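Local coordinates for N-acetylglucosamine-6-phosphate deacetylase (Thermotoga maritima, PDB 1O12), which probably removes the acetyl group from N-acetylglucosamine 6-phosphate, using one divalent metal cation per subunit, at residues L284-K289 with T299-T304. Residues are numbered along the deposited sequence; the frame is centred on the assembly and turned at random.
Sequences LVVKVK and TLAGST
Val286 and Ala301 make the closest apolar contact between 284-289 and 299-304. CG1 of Val286 lies 3.5 Å from CB of Ala301, and its CG2 is 4.1 Å from the same methyl. Both branches of the valine therefore face one small side chain. CG1, anti to the backbone N (chi1 -167°), is the nearer branch; CG2 lies beside that N. Farther along, the methyls Val288 CG1 and Thr304 CG2 only just approach, at 4.5 Å. Val286 and Val288 are both buried and both use the strand face turned toward 299-304.

Thr304 presents its methyl to Val288, while its OG1 is hydrogen-bonded to Gly291 O. A backbone hydrogen bond between Ala301 and Pro293 ties the loop to the neighbouring sheet.

Leu300, Ala301 and Gly302 are predicted to bind substrate. The Ala301 side chain is about 4 Å from that of Ala138, another predicted substrate residue, and about 9 Å from the iron. This places the contact beside the probable substrate pocket. Strand 285-289 is the middle of a three-stranded antiparallel sheet, between 278-280 and 292-294. Pro293 of strand 292-294 touches both valines. The loop holding 299-304 then leads into helix 307-318.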
loop_
_atom_site.group_PDB
_atom_site.type_symbol
_atom_site.label_atom_id
_atom_site.label_comp_id
_atom_site.label_asym_id
_atom_site.label_seq_id
_atom_site.Cartn_x
_atom_site.Cartn_y
_atom_site.Cartn_z
ATOM N N LEU A 284 1.871 -34.037 -5.622
ATOM C CA LEU A 284 0.556 -33.553 -5.173
ATOM C C LEU A 284 -0.416 -33.454 -6.335
ATOM O O LEU A 284 -0.058 -32.929 -7.387
ATOM C CB LEU A 284 0.681 -32.160 -4.547
ATOM C CG LEU A 284 1.431 -32.082 -3.224
ATOM C CD1 LEU A 284 1.576 -30.631 -2.760
ATOM C CD2 LEU A 284 0.672 -32.908 -2.203
ATOM N N VAL A 285 -1.650 -33.922 -6.142
ATOM C CA VAL A 285 -2.655 -33.866 -7.209
ATOM C C VAL A 285 -3.258 -32.460 -7.343
ATOM O O VAL A 285 -3.505 -31.766 -6.351
ATOM C CB VAL A 285 -3.788 -34.916 -6.981
ATOM C CG1 VAL A 285 -4.907 -34.708 -7.987
ATOM C CG2 VAL A 285 -3.226 -36.329 -7.142
ATOM N N VAL A 286 -3.490 -32.054 -8.587
ATOM C CA VAL A 286 -4.031 -30.742 -8.890
ATOM C C VAL A 286 -5.165 -30.886 -9.892
ATOM O O VAL A 286 -5.077 -31.678 -10.827
ATOM C CB VAL A 286 -2.934 -29.833 -9.507
ATOM C CG1 VAL A 286 -3.389 -28.411 -9.540
ATOM C CG2 VAL A 286 -1.663 -29.943 -8.707
ATOM N N LYS A 287 -6.225 -30.115 -9.684
ATOM C CA LYS A 287 -7.390 -30.134 -10.558
ATOM C C LYS A 287 -7.407 -28.807 -11.267
ATOM O O LYS A 287 -7.199 -27.768 -10.639
ATOM C CB LYS A 287 -8.674 -30.251 -9.743
ATOM C CG LYS A 287 -8.757 -31.467 -8.838
ATOM C CD LYS A 287 -9.177 -32.715 -9.601
ATOM C CE LYS A 287 -9.490 -33.859 -8.629
ATOM N NZ LYS A 287 -10.508 -33.478 -7.587
ATOM N N VAL A 288 -7.657 -28.835 -12.569
ATOM C CA VAL A 288 -7.705 -27.607 -13.345
ATOM C C VAL A 288 -9.101 -27.393 -13.933
ATOM O O VAL A 288 -9.536 -28.130 -14.825
ATOM C CB VAL A 288 -6.648 -27.622 -14.484
ATOM C CG1 VAL A 288 -6.729 -26.354 -15.300
ATOM C CG2 VAL A 288 -5.251 -27.750 -13.884
ATOM N N LYS A 289 -9.798 -26.384 -13.404
ATOM C CA LYS A 289 -11.138 -26.021 -13.858
ATOM C C LYS A 289 -11.071 -24.601 -14.400
ATOM O O LYS A 289 -10.677 -23.667 -13.688
ATOM C CB LYS A 289 -12.147 -26.095 -12.702
ATOM C CG LYS A 289 -12.294 -27.489 -12.072
ATOM C CD LYS A 289 -13.241 -28.429 -12.855
ATOM C CE LYS A 289 -12.648 -28.981 -14.166
ATOM N NZ LYS A 289 -11.545 -29.985 -13.985
ATOM N N THR A 299 -6.594 -24.555 -2.646
ATOM C CA THR A 299 -5.373 -23.758 -2.781
ATOM C C THR A 299 -4.910 -23.600 -4.224
ATOM O O THR A 299 -4.840 -24.584 -4.964
ATOM C CB THR A 299 -4.200 -24.398 -2.016
ATOM O OG1 THR A 299 -4.597 -24.648 -0.664
ATOM C CG2 THR A 299 -2.969 -23.485 -2.042
ATOM N N LEU A 300 -4.582 -22.375 -4.629
ATOM C CA LEU A 300 -4.083 -22.181 -5.986
ATOM C C LEU A 300 -2.805 -23.008 -6.110
ATOM O O LEU A 300 -1.997 -23.057 -5.177
ATOM C CB LEU A 300 -3.765 -20.709 -6.255
ATOM C CG LEU A 300 -4.990 -19.793 -6.411
ATOM C CD1 LEU A 300 -4.518 -18.336 -6.451
ATOM C CD2 LEU A 300 -5.796 -20.176 -7.661
ATOM N N ALA A 301 -2.642 -23.677 -7.249
ATOM C CA ALA A 301 -1.464 -24.498 -7.500
ATOM C C ALA A 301 -0.731 -24.044 -8.769
ATOM O O ALA A 301 -0.612 -24.824 -9.714
ATOM C CB ALA A 301 -1.874 -25.955 -7.636
ATOM N N GLY A 302 -0.232 -22.802 -8.783
ATOM C CA GLY A 302 0.460 -22.282 -9.952
ATOM C C GLY A 302 -0.550 -21.591 -10.857
ATOM O O GLY A 302 -1.563 -21.101 -10.364
ATOM N N SER A 303 -0.292 -21.553 -12.164
ATOM C CA SER A 303 -1.220 -20.934 -13.115
ATOM C C SER A 303 -1.081 -21.576 -14.486
ATOM O O SER A 303 -0.227 -22.437 -14.708
ATOM C CB SER A 303 -0.927 -19.434 -13.289
ATOM O OG SER A 303 0.109 -19.224 -14.250
ATOM N N THR A 304 -1.922 -21.143 -15.411
ATOM C CA THR A 304 -1.844 -21.637 -16.791
ATOM C C THR A 304 -1.631 -20.398 -17.678
ATOM O O THR A 304 -1.858 -20.410 -18.876
ATOM C CB THR A 304 -3.127 -22.408 -17.210
ATOM O OG1 THR A 304 -4.265 -21.538 -17.145
ATOM C CG2 THR A 304 -3.346 -23.588 -16.280
#